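Local coordinates for protein UDP-N-Acetylglucosamine 2-Epimerase (PDB 1V4V) that probably interconverts UDP-N-acetylglucosamine and UDP-N-acetylmannosamine by epimerisation at C2 of the sugar, working as a homodimer, at residues P23-L28 with F55-D60; D148-P153 with A159-E164; L184-G189 with L271-L276. All blocks are in the same frame, centred on the assembly; numbering follows the deposited sequence.

From the N terminus, contact 1 comes first and closes a loop of 26 residues that holds strand 34-40 and helix 45-53, on one flank of the N-terminal sheet. Contact 2 follows farther along, with five residues between its segments, and seats helix 155-162 on strand 149-152 of that same sheet. Contact 3 spans 81 residues and ties helix 177-188, which leads from the first sheet toward the second, to helix 265-273 of the C-terminal domain. The three loops run in series; none nests or crosses. Contacts 1 and 3 nevertheless touch, Leu184 packing on Phe55 and Leu26, while contact 2 stays about 17 Å from contact 3 by nearest atoms.

Contact 1: P23-L28 with F55-D60; sequences PVYLAL and FGIQED
Phe55 meets Leu26 through its backbone rather than its ring: Leu26 CD1 lies 4.0 Å from Phe55 O. The phenyl group of Phe55 turns instead to helix 177-188. Gly56 then takes a positive phi (68°) and closes helix 45-53 with a Schellman motif, which sends the chain past helix 15-29. Ile57 carries most of the contact. Its CG2, anti to the backbone N, sits over the middle of one face of the Tyr25 ring, a CH-pi contact 4.0 Å from the centroid and only 10° off the normal. The other branch runs back along the ring toward its base, bringing Ile57 CD1 to 3.4 Å from Tyr25 CD2 and within 4.3 Å of Leu26 CG. Tyr25 and Ile57 thus lie alongside each other, pointing opposite ways. All this belongs to the Rossmann-like N-terminal domain of a GT-B fold: helix 15-29 links strands 6-12 and 34-40, and the loop leads into edge strand 61-62. Beyond Ile57 the contact becomes polar and passes through water. Gln58 N gives its hydrogen to a water 3.1 Å away, which in turn donates to Tyr25 OH. A second water accepts from Tyr25 OH at 2.7 Å and donates to Gln58 O, tying the phenol oxygen to both backbone polar atoms of Gln58. Glu59 makes a salt bridge with Arg49 through OE1. Asp60 OD2 takes the other hydrogen of the second water at 2.7 Å and also accepts from Val38 N in strand 34-40.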
ATOM      1  N   PRO A  23       3.360   5.691 -24.398  1.00 26.71           N
ATOM      2  CA  PRO A  23       4.601   6.462 -24.535  1.00 26.17           C
ATOM      3  C   PRO A  23       5.764   5.820 -23.781  1.00 27.46           C
ATOM      4  O   PRO A  23       6.919   5.897 -24.210  1.00 27.03           O
ATOM      5  CB  PRO A  23       4.230   7.825 -23.954  1.00 28.11           C
ATOM      6  CG  PRO A  23       2.763   7.928 -24.234  1.00 27.85           C
ATOM      7  CD  PRO A  23       2.264   6.544 -23.904  1.00 27.51           C
ATOM      8  N   VAL A  24       5.454   5.204 -22.642  1.00 26.18           N
ATOM      9  CA  VAL A  24       6.466   4.541 -21.826  1.00 24.46           C
ATOM     10  C   VAL A  24       6.949   3.284 -22.545  1.00 23.95           C
ATOM     11  O   VAL A  24       8.148   3.038 -22.648  1.00 26.95           O
ATOM     12  CB  VAL A  24       5.888   4.148 -20.446  1.00 24.96           C
ATOM     13  CG1 VAL A  24       6.946   3.404 -19.625  1.00 24.79           C
ATOM     14  CG2 VAL A  24       5.412   5.395 -19.711  1.00 23.50           C
ATOM     15  N   TYR A  25       6.007   2.493 -23.041  1.00 25.15           N
ATOM     16  CA  TYR A  25       6.332   1.266 -23.764  1.00 27.81           C
ATOM     17  C   TYR A  25       7.293   1.531 -24.923  1.00 28.97           C
ATOM     18  O   TYR A  25       8.308   0.847 -25.079  1.00 27.30           O
ATOM     19  CB  TYR A  25       5.060   0.637 -24.325  1.00 26.30           C
ATOM     20  CG  TYR A  25       5.295  -0.616 -25.138  1.00 30.42           C
ATOM     21  CD1 TYR A  25       5.304  -1.871 -24.532  1.00 30.70           C
ATOM     22  CD2 TYR A  25       5.511  -0.547 -26.519  1.00 29.82           C
ATOM     23  CE1 TYR A  25       5.517  -3.025 -25.275  1.00 31.72           C
ATOM     24  CE2 TYR A  25       5.728  -1.699 -27.269  1.00 30.90           C
ATOM     25  CZ  TYR A  25       5.727  -2.934 -26.641  1.00 32.45           C
ATOM     26  OH  TYR A  25       5.913  -4.084 -27.376  1.00 32.10           O
ATOM     27  N   LEU A  26       6.960   2.523 -25.739  1.00 28.53           N
ATOM     28  CA  LEU A  26       7.781   2.851 -26.899  1.00 29.83           C
ATOM     29  C   LEU A  26       9.150   3.390 -26.510  1.00 28.90           C
ATOM     30  O   LEU A  26      10.144   3.098 -27.170  1.00 28.12           O
ATOM     31  CB  LEU A  26       7.034   3.843 -27.798  1.00 29.46           C
ATOM     32  CG  LEU A  26       5.733   3.270 -28.378  1.00 32.58           C
ATOM     33  CD1 LEU A  26       4.932   4.368 -29.064  1.00 32.53           C
ATOM     34  CD2 LEU A  26       6.058   2.142 -29.358  1.00 31.61           C
ATOM     35  N   ALA A  27       9.210   4.161 -25.429  1.00 29.42           N
ATOM     36  CA  ALA A  27      10.481   4.709 -24.967  1.00 29.85           C
ATOM     37  C   ALA A  27      11.389   3.593 -24.442  1.00 31.22           C
ATOM     38  O   ALA A  27      12.609   3.647 -24.594  1.00 29.52           O
ATOM     39  CB  ALA A  27      10.241   5.749 -23.874  1.00 30.95           C
ATOM     40  N   LEU A  28      10.784   2.583 -23.822  1.00 32.30           N
ATOM     41  CA  LEU A  28      11.533   1.451 -23.283  1.00 32.71           C
ATOM     42  C   LEU A  28      12.094   0.593 -24.415  1.00 34.58           C
ATOM     43  O   LEU A  28      13.196   0.050 -24.312  1.00 36.19           O
ATOM     44  CB  LEU A  28      10.624   0.590 -22.400  1.00 31.17           C
ATOM     45  CG  LEU A  28      10.283   1.120 -21.004  1.00 29.55           C
ATOM     46  CD1 LEU A  28       9.109   0.339 -20.435  1.00 26.67           C
ATOM     47  CD2 LEU A  28      11.500   0.998 -20.095  1.00 28.52           C
ATOM     48  N   PHE A  55      -1.017   3.013 -31.478  1.00 40.63           N
ATOM     49  CA  PHE A  55       0.383   3.209 -31.130  1.00 38.96           C
ATOM     50  C   PHE A  55       1.292   2.099 -31.630  1.00 35.99           C
ATOM     51  O   PHE A  55       2.490   2.110 -31.366  1.00 36.97           O
ATOM     52  CB  PHE A  55       0.529   3.350 -29.612  1.00 40.72           C
ATOM     53  CG  PHE A  55      -0.465   4.295 -28.997  1.00 42.43           C
ATOM     54  CD1 PHE A  55      -1.682   3.827 -28.515  1.00 42.30           C
ATOM     55  CD2 PHE A  55      -0.195   5.658 -28.922  1.00 43.19           C
ATOM     56  CE1 PHE A  55      -2.620   4.703 -27.966  1.00 44.80           C
ATOM     57  CE2 PHE A  55      -1.124   6.542 -28.376  1.00 43.87           C
ATOM     58  CZ  PHE A  55      -2.339   6.063 -27.897  1.00 43.77           C
ATOM     59  N   GLY A  56       0.721   1.144 -32.355  1.00 35.27           N
ATOM     60  CA  GLY A  56       1.511   0.045 -32.879  1.00 33.85           C
ATOM     61  C   GLY A  56       2.032  -0.874 -31.789  1.00 33.66           C
ATOM     62  O   GLY A  56       3.186  -1.307 -31.829  1.00 33.85           O
ATOM     63  N   ILE A  57       1.174  -1.176 -30.820  1.00 31.58           N
ATOM     64  CA  ILE A  57       1.532  -2.041 -29.699  1.00 31.79           C
ATOM     65  C   ILE A  57       0.582  -3.233 -29.604  1.00 31.08           C
ATOM     66  O   ILE A  57      -0.623  -3.095 -29.802  1.00 31.94           O
ATOM     67  CB  ILE A  57       1.486  -1.251 -28.362  1.00 30.38           C
ATOM     68  CG1 ILE A  57       2.534  -0.138 -28.380  1.00 29.14           C
ATOM     69  CG2 ILE A  57       1.742  -2.186 -27.176  1.00 30.93           C
ATOM     70  CD1 ILE A  57       2.441   0.815 -27.201  1.00 28.75           C
ATOM     71  N   GLN A  58       1.138  -4.403 -29.307  1.00 32.00           N
ATOM     72  CA  GLN A  58       0.352  -5.627 -29.169  1.00 33.19           C
ATOM     73  C   GLN A  58       0.591  -6.135 -27.751  1.00 32.46           C
ATOM     74  O   GLN A  58       1.667  -5.912 -27.197  1.00 31.78           O
ATOM     75  CB  GLN A  58       0.838  -6.683 -30.163  1.00 38.06           C
ATOM     76  CG  GLN A  58       1.404  -6.108 -31.456  1.00 44.56           C
ATOM     77  CD  GLN A  58       0.387  -5.314 -32.248  1.00 48.56           C
ATOM     78  OE1 GLN A  58       0.741  -4.572 -33.168  1.00 52.57           O
ATOM     79  NE2 GLN A  58      -0.888  -5.472 -31.905  1.00 51.16           N
ATOM     80  N   GLU A  59      -0.390  -6.810 -27.159  1.00 33.18           N
ATOM     81  CA  GLU A  59      -0.187  -7.318 -25.805  1.00 32.82           C
ATOM     82  C   GLU A  59       0.522  -8.660 -25.885  1.00 32.34           C
ATOM     83  O   GLU A  59       0.463  -9.343 -26.908  1.00 32.75           O
ATOM     84  CB  GLU A  59      -1.517  -7.466 -25.047  1.00 36.12           C
ATOM     85  CG  GLU A  59      -2.197  -8.831 -25.131  1.00 36.88           C
ATOM     86  CD  GLU A  59      -3.032  -8.999 -26.379  1.00 39.40           C
ATOM     87  OE1 GLU A  59      -3.775 -10.000 -26.467  1.00 40.23           O
ATOM     88  OE2 GLU A  59      -2.950  -8.128 -27.270  1.00 42.62           O
ATOM     89  N   ASP A  60       1.196  -9.029 -24.805  1.00 31.42           N
ATOM     90  CA  ASP A  60       1.929 -10.285 -24.746  1.00 31.39           C
ATOM     91  C   ASP A  60       1.173 -11.350 -23.967  1.00 31.39           C
ATOM     92  O   ASP A  60       1.325 -12.542 -24.226  1.00 31.60           O
ATOM     93  CB  ASP A  60       3.298 -10.048 -24.112  1.00 30.88           C
ATOM     94  CG  ASP A  60       4.198  -9.201 -24.986  1.00 33.84           C
ATOM     95  OD1 ASP A  60       4.718  -9.731 -25.991  1.00 33.29           O
ATOM     96  OD2 ASP A  60       4.378  -8.006 -24.678  1.00 33.62           O
TER
HETATM   97  O   HOH W   1       4.253  -4.508 -29.545  1.00 38.58           O
HETATM   98  O   HOH W   2       4.338  -6.117 -26.653  1.00 39.58           O

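Contact 2: D148-P153 with A159-E164; sequences DLDFAP and ANLLKE
Leu161 reaches from its helix onto Asp150 of the strand and lays both methyls against it. CD1 rests on the aliphatic part, 3.7 Å from Asp150 CB, while CD2 lies beside the carboxylate, 3.7 Å from Asp150 OD1, the two side chains meeting at a slant. CD1 also touches the next residue facing this side of the strand, at 4.3 Å from Ala152 CB. Leu161 CG is anti to its own carbonyl carbon (chi1 -68°), and with chi2 extended the methyl pair is carried down toward the sheet. No hydrogen bond joins the segments; the contact is buried and held by van der Waals touch. It packs the helix of a beta-alpha-beta crossover on its leading strand: strand 149-152, helix 155-162 and the parallel neighbour 171-173 form one unit of the N-terminal Rossmann-like sheet. Farther out, Ile171 of that neighbour also lies against Leu161, and Asp150 is pinned in the sheet by backbone bonds to Gly170 and Leu172. Its carboxylate has a weak, long ion pair to Lys166 and a weak hydrogen bond to Thr147; Asp144 OD1 lies close to Asp150 OD2 and might raise the pKa of one of the two acids. Asn160 ND2 bonds to Gly124 O, and Glu164, just past the helix, forms a salt bridge with Arg126.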
ATOM      1  N   ASP A 148       9.167   0.584  -5.938  1.00 24.11           N
ATOM      2  CA  ASP A 148      10.609   0.794  -5.950  1.00 25.00           C
ATOM      3  C   ASP A 148      10.881   2.202  -6.467  1.00 26.19           C
ATOM      4  O   ASP A 148      11.749   2.909  -5.956  1.00 27.06           O
ATOM      5  CB  ASP A 148      11.278  -0.223  -6.875  1.00 26.98           C
ATOM      6  CG  ASP A 148      12.756   0.056  -7.076  1.00 31.89           C
ATOM      7  OD1 ASP A 148      13.517   0.031  -6.077  1.00 28.93           O
ATOM      8  OD2 ASP A 148      13.149   0.308  -8.237  1.00 29.68           O
ATOM      9  N   LEU A 149      10.127   2.606  -7.484  1.00 25.66           N
ATOM     10  CA  LEU A 149      10.282   3.930  -8.067  1.00 27.04           C
ATOM     11  C   LEU A 149       8.919   4.537  -8.375  1.00 23.96           C
ATOM     12  O   LEU A 149       8.094   3.925  -9.056  1.00 25.86           O
ATOM     13  CB  LEU A 149      11.119   3.846  -9.350  1.00 28.98           C
ATOM     14  CG  LEU A 149      11.497   5.156 -10.051  1.00 32.34           C
ATOM     15  CD1 LEU A 149      12.105   6.131  -9.050  1.00 32.41           C
ATOM     16  CD2 LEU A 149      12.484   4.854 -11.184  1.00 31.54           C
ATOM     17  N   ASP A 150       8.679   5.731  -7.844  1.00 24.37           N
ATOM     18  CA  ASP A 150       7.428   6.445  -8.081  1.00 23.70           C
ATOM     19  C   ASP A 150       7.703   7.546  -9.088  1.00 25.01           C
ATOM     20  O   ASP A 150       8.641   8.329  -8.916  1.00 25.42           O
ATOM     21  CB  ASP A 150       6.909   7.079  -6.791  1.00 27.16           C
ATOM     22  CG  ASP A 150       6.120   6.109  -5.942  1.00 29.90           C
ATOM     23  OD1 ASP A 150       6.284   6.140  -4.709  1.00 35.63           O
ATOM     24  OD2 ASP A 150       5.330   5.325  -6.508  1.00 33.26           O
ATOM     25  N   PHE A 151       6.889   7.598 -10.139  1.00 24.08           N
ATOM     26  CA  PHE A 151       7.027   8.618 -11.167  1.00 24.10           C
ATOM     27  C   PHE A 151       5.916   9.634 -10.917  1.00 23.85           C
ATOM     28  O   PHE A 151       4.769   9.423 -11.306  1.00 23.23           O
ATOM     29  CB  PHE A 151       6.888   7.972 -12.545  1.00 23.06           C
ATOM     30  CG  PHE A 151       7.916   6.904 -12.812  1.00 23.85           C
ATOM     31  CD1 PHE A 151       9.209   7.247 -13.195  1.00 22.50           C
ATOM     32  CD2 PHE A 151       7.596   5.557 -12.660  1.00 24.51           C
ATOM     33  CE1 PHE A 151      10.175   6.261 -13.427  1.00 22.77           C
ATOM     34  CE2 PHE A 151       8.550   4.564 -12.885  1.00 25.04           C
ATOM     35  CZ  PHE A 151       9.843   4.916 -13.272  1.00 24.58           C
ATOM     36  N   ALA A 152       6.267  10.722 -10.238  1.00 23.83           N
ATOM     37  CA  ALA A 152       5.310  11.769  -9.896  1.00 24.37           C
ATOM     38  C   ALA A 152       5.121  12.769 -11.027  1.00 24.86           C
ATOM     39  O   ALA A 152       6.086  13.262 -11.599  1.00 25.49           O
ATOM     40  CB  ALA A 152       5.765  12.491  -8.641  1.00 23.46           C
ATOM     41  N   PRO A 153       3.862  13.089 -11.356  1.00 26.96           N
ATOM     42  CA  PRO A 153       3.599  14.043 -12.436  1.00 27.73           C
ATOM     43  C   PRO A 153       3.947  15.487 -12.075  1.00 29.39           C
ATOM     44  O   PRO A 153       4.303  16.279 -12.941  1.00 31.56           O
ATOM     45  CB  PRO A 153       2.107  13.856 -12.698  1.00 27.74           C
ATOM     46  CG  PRO A 153       1.577  13.533 -11.320  1.00 27.81           C
ATOM     47  CD  PRO A 153       2.605  12.544 -10.811  1.00 24.64           C
ATOM     48  N   ALA A 159       5.663  15.780  -3.141  1.00 31.32           N
ATOM     49  CA  ALA A 159       5.522  16.221  -1.758  1.00 33.15           C
ATOM     50  C   ALA A 159       4.593  15.282  -0.991  1.00 32.98           C
ATOM     51  O   ALA A 159       4.812  15.021   0.190  1.00 33.94           O
ATOM     52  CB  ALA A 159       4.990  17.643  -1.709  1.00 34.84           C
ATOM     53  N   ASN A 160       3.559  14.776  -1.660  1.00 32.37           N
ATOM     54  CA  ASN A 160       2.628  13.850  -1.017  1.00 31.88           C
ATOM     55  C   ASN A 160       3.332  12.534  -0.690  1.00 31.81           C
ATOM     56  O   ASN A 160       3.172  11.980   0.400  1.00 32.77           O
ATOM     57  CB  ASN A 160       1.425  13.553  -1.919  1.00 33.26           C
ATOM     58  CG  ASN A 160       0.484  14.734  -2.051  1.00 35.81           C
ATOM     59  OD1 ASN A 160       0.412  15.584  -1.167  1.00 37.09           O
ATOM     60  ND2 ASN A 160      -0.258  14.779  -3.150  1.00 34.50           N
ATOM     61  N   LEU A 161       4.121  12.040  -1.639  1.00 29.93           N
ATOM     62  CA  LEU A 161       4.837  10.785  -1.459  1.00 30.94           C
ATOM     63  C   LEU A 161       5.829  10.844  -0.307  1.00 31.50           C
ATOM     64  O   LEU A 161       5.931   9.900   0.476  1.00 32.49           O
ATOM     65  CB  LEU A 161       5.546  10.401  -2.761  1.00 28.64           C
ATOM     66  CG  LEU A 161       4.570  10.028  -3.884  1.00 27.95           C
ATOM     67  CD1 LEU A 161       5.300   9.956  -5.219  1.00 25.44           C
ATOM     68  CD2 LEU A 161       3.905   8.699  -3.552  1.00 27.63           C
ATOM     69  N   LEU A 162       6.557  11.952  -0.202  1.00 32.08           N
ATOM     70  CA  LEU A 162       7.527  12.121   0.872  1.00 34.71           C
ATOM     71  C   LEU A 162       6.790  12.087   2.205  1.00 35.83           C
ATOM     72  O   LEU A 162       7.275  11.529   3.184  1.00 36.83           O
ATOM     73  CB  LEU A 162       8.260  13.460   0.718  1.00 34.47           C
ATOM     74  CG  LEU A 162       9.206  13.575  -0.481  1.00 33.49           C
ATOM     75  CD1 LEU A 162       9.653  15.019  -0.655  1.00 35.05           C
ATOM     76  CD2 LEU A 162      10.404  12.661  -0.271  1.00 33.22           C
ATOM     77  N   LYS A 163       5.605  12.683   2.218  1.00 37.44           N
ATOM     78  CA  LYS A 163       4.771  12.748   3.408  1.00 39.68           C
ATOM     79  C   LYS A 163       4.316  11.359   3.857  1.00 40.08           C
ATOM     80  O   LYS A 163       3.861  11.186   4.988  1.00 40.92           O
ATOM     81  CB  LYS A 163       3.561  13.643   3.124  1.00 42.97           C
ATOM     82  CG  LYS A 163       2.585  13.796   4.275  1.00 46.60           C
ATOM     83  CD  LYS A 163       1.392  14.653   3.866  1.00 50.19           C
ATOM     84  CE  LYS A 163       0.654  14.044   2.680  1.00 52.31           C
ATOM     85  NZ  LYS A 163      -0.498  14.873   2.232  1.00 54.36           N
ATOM     86  N   GLU A 164       4.444  10.370   2.975  1.00 38.67           N
ATOM     87  CA  GLU A 164       4.043   9.004   3.295  1.00 38.97           C
ATOM     88  C   GLU A 164       5.234   8.095   3.581  1.00 39.68           C
ATOM     89  O   GLU A 164       5.102   6.870   3.605  1.00 40.73           O
ATOM     90  CB  GLU A 164       3.198   8.419   2.156  1.00 38.31           C
ATOM     91  CG  GLU A 164       1.846   9.087   2.001  1.00 38.60           C
ATOM     92  CD  GLU A 164       1.004   8.496   0.882  1.00 38.62           C
ATOM     93  OE1 GLU A 164      -0.138   8.962   0.706  1.00 36.18           O
ATOM     94  OE2 GLU A 164       1.478   7.574   0.178  1.00 39.65           O
TER

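Contact 3: L184-G189 with L271-L276; sequences LAAKLG and LMRASL
Arg273 stretches across from helix 265-273 to lie along Ala186 and Lys187 of helix 177-188, where the linking helix of this GT-B fold meets the C-terminal Rossmann-like domain. Its CG is anti to the backbone N (chi1 -172°), which sends the chain straight at the other helix; the methylene part passes Ala186, with CD 3.8 Å from Ala186 CB. A bend at chi3 (67°) then turns the guanidinium so that one face lies over the Ala186-Lys187 peptide. Ala186 O sits 3.4 Å above that plane, offset toward the rim, a position in which the N-H groups do not point at it: the approach is a stacked one and makes no hydrogen bond. At the other end of the group Arg273 NH1 lies 3.3 Å from Lys187 CA and also touches Lys187 CB. Behind these exposed groups, Ala186 also packs on Ala269 and Leu292. Just past the helix carrying Arg273, Ser275 OG donates to Leu271 O at 2.8 Å, from above the carbonyl plane. At the edge of the guanidinium, in its plane, a water accepts weakly from Arg273 NH2 at 3.5 Å and donates to Lys187 O at 3.1 Å.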
ATOM      1  N   LEU A 184       1.990  11.644 -29.788  1.00 31.91           N
ATOM      2  CA  LEU A 184       2.120  10.377 -30.503  1.00 32.16           C
ATOM      3  C   LEU A 184       0.861  10.095 -31.324  1.00 31.08           C
ATOM      4  O   LEU A 184       0.942   9.709 -32.493  1.00 32.60           O
ATOM      5  CB  LEU A 184       2.359   9.239 -29.504  1.00 34.27           C
ATOM      6  CG  LEU A 184       2.465   7.811 -30.048  1.00 38.09           C
ATOM      7  CD1 LEU A 184       3.548   7.736 -31.112  1.00 36.06           C
ATOM      8  CD2 LEU A 184       2.776   6.859 -28.899  1.00 39.62           C
ATOM      9  N   ALA A 185      -0.301  10.290 -30.708  1.00 29.79           N
ATOM     10  CA  ALA A 185      -1.566  10.050 -31.385  1.00 30.41           C
ATOM     11  C   ALA A 185      -1.699  10.958 -32.606  1.00 30.96           C
ATOM     12  O   ALA A 185      -2.204  10.537 -33.649  1.00 28.92           O
ATOM     13  CB  ALA A 185      -2.728  10.287 -30.429  1.00 30.51           C
ATOM     14  N   ALA A 186      -1.234  12.198 -32.478  1.00 29.49           N
ATOM     15  CA  ALA A 186      -1.321  13.148 -33.584  1.00 31.24           C
ATOM     16  C   ALA A 186      -0.453  12.691 -34.749  1.00 33.17           C
ATOM     17  O   ALA A 186      -0.859  12.768 -35.910  1.00 33.24           O
ATOM     18  CB  ALA A 186      -0.886  14.527 -33.125  1.00 31.22           C
ATOM     19  N   LYS A 187       0.745  12.215 -34.428  1.00 33.57           N
ATOM     20  CA  LYS A 187       1.683  11.747 -35.437  1.00 34.80           C
ATOM     21  C   LYS A 187       1.197  10.495 -36.159  1.00 33.82           C
ATOM     22  O   LYS A 187       1.325  10.385 -37.378  1.00 32.08           O
ATOM     23  CB  LYS A 187       3.042  11.467 -34.789  1.00 38.59           C
ATOM     24  CG  LYS A 187       4.054  10.844 -35.734  1.00 42.14           C
ATOM     25  CD  LYS A 187       5.357  10.520 -35.027  1.00 44.78           C
ATOM     26  CE  LYS A 187       6.314   9.807 -35.970  1.00 47.43           C
ATOM     27  NZ  LYS A 187       5.714   8.552 -36.509  1.00 50.11           N
ATOM     28  N   LEU A 188       0.643   9.556 -35.404  1.00 32.50           N
ATOM     29  CA  LEU A 188       0.162   8.297 -35.968  1.00 34.44           C
ATOM     30  C   LEU A 188      -1.237   8.390 -36.560  1.00 34.51           C
ATOM     31  O   LEU A 188      -1.626   7.562 -37.387  1.00 33.90           O
ATOM     32  CB  LEU A 188       0.182   7.206 -34.889  1.00 35.87           C
ATOM     33  CG  LEU A 188       1.550   6.921 -34.265  1.00 37.32           C
ATOM     34  CD1 LEU A 188       1.403   5.902 -33.146  1.00 39.79           C
ATOM     35  CD2 LEU A 188       2.507   6.415 -35.335  1.00 39.28           C
ATOM     36  N   GLY A 189      -1.993   9.399 -36.142  1.00 34.05           N
ATOM     37  CA  GLY A 189      -3.346   9.552 -36.639  1.00 33.98           C
ATOM     38  C   GLY A 189      -3.461  10.183 -38.013  1.00 35.54           C
ATOM     39  O   GLY A 189      -2.489  10.695 -38.566  1.00 35.79           O
ATOM     40  N   LEU A 271      -6.125  16.376 -36.348  1.00 22.53           N
ATOM     41  CA  LEU A 271      -6.866  17.564 -36.762  1.00 22.08           C
ATOM     42  C   LEU A 271      -6.407  18.780 -35.961  1.00 21.93           C
ATOM     43  O   LEU A 271      -6.134  19.840 -36.520  1.00 20.69           O
ATOM     44  CB  LEU A 271      -8.363  17.351 -36.548  1.00 22.34           C
ATOM     45  CG  LEU A 271      -9.277  18.546 -36.833  1.00 22.57           C
ATOM     46  CD1 LEU A 271      -9.140  18.984 -38.292  1.00 23.23           C
ATOM     47  CD2 LEU A 271     -10.708  18.152 -36.527  1.00 20.83           C
HETATM   48  N   MSE A 272      -6.330  18.629 -34.643  1.00 22.69           N
HETATM   49  CA  MSE A 272      -5.894  19.735 -33.802  1.00 22.38           C
HETATM   50  C   MSE A 272      -4.488  20.190 -34.169  1.00 22.38           C
HETATM   51  O   MSE A 272      -4.227  21.388 -34.286  1.00 22.18           O
HETATM   52  CB  MSE A 272      -5.933  19.339 -32.321  1.00 23.99           C
HETATM   53  CG  MSE A 272      -7.325  19.151 -31.753  1.00 27.18           C
HETATM   54 SE   MSE A 272      -7.255  18.939 -29.818  1.00 33.36          SE
HETATM   55  CE  MSE A 272      -6.661  17.109 -29.761  1.00 35.93           C
ATOM     56  N   ARG A 273      -3.579  19.237 -34.350  1.00 22.00           N
ATOM     57  CA  ARG A 273      -2.205  19.567 -34.695  1.00 23.26           C
ATOM     58  C   ARG A 273      -2.132  20.368 -35.997  1.00 23.44           C
ATOM     59  O   ARG A 273      -1.266  21.228 -36.159  1.00 22.65           O
ATOM     60  CB  ARG A 273      -1.366  18.293 -34.820  1.00 27.51           C
ATOM     61  CG  ARG A 273       0.122  18.562 -34.983  1.00 31.04           C
ATOM     62  CD  ARG A 273       0.923  17.272 -35.086  1.00 36.92           C
ATOM     63  NE  ARG A 273       0.634  16.550 -36.320  1.00 42.78           N
ATOM     64  CZ  ARG A 273       1.286  15.464 -36.723  1.00 45.15           C
ATOM     65  NH1 ARG A 273       2.270  14.968 -35.984  1.00 45.88           N
ATOM     66  NH2 ARG A 273       0.961  14.882 -37.868  1.00 45.70           N
ATOM     67  N   ALA A 274      -3.050  20.093 -36.918  1.00 22.51           N
ATOM     68  CA  ALA A 274      -3.072  20.798 -38.201  1.00 22.52           C
ATOM     69  C   ALA A 274      -3.848  22.113 -38.142  1.00 22.88           C
ATOM     70  O   ALA A 274      -3.988  22.801 -39.154  1.00 23.85           O
ATOM     71  CB  ALA A 274      -3.682  19.897 -39.274  1.00 24.69           C
ATOM     72  N   SER A 275      -4.344  22.469 -36.961  1.00 21.05           N
ATOM     73  CA  SER A 275      -5.135  23.686 -36.809  1.00 20.07           C
ATOM     74  C   SER A 275      -4.363  24.868 -36.232  1.00 20.51           C
ATOM     75  O   SER A 275      -3.380  24.693 -35.509  1.00 20.29           O
ATOM     76  CB  SER A 275      -6.356  23.405 -35.930  1.00 20.88           C
ATOM     77  OG  SER A 275      -7.175  22.397 -36.504  1.00 22.80           O
ATOM     78  N   LEU A 276      -4.834  26.069 -36.555  1.00 17.49           N
ATOM     79  CA  LEU A 276      -4.225  27.313 -36.090  1.00 19.62           C
ATOM     80  C   LEU A 276      -4.735  27.642 -34.697  1.00 19.02           C
ATOM     81  O   LEU A 276      -4.104  28.385 -33.944  1.00 18.84           O
ATOM     82  CB  LEU A 276      -4.630  28.485 -36.998  1.00 25.65           C
ATOM     83  CG  LEU A 276      -4.291  28.524 -38.488  1.00 28.02           C
ATOM     84  CD1 LEU A 276      -4.925  29.764 -39.113  1.00 31.55           C
ATOM     85  CD2 LEU A 276      -2.789  28.550 -38.683  1.00 31.53           C
TER
HETATM   86  O   HOH W   3       2.700  12.291 -39.374  1.00 44.32           O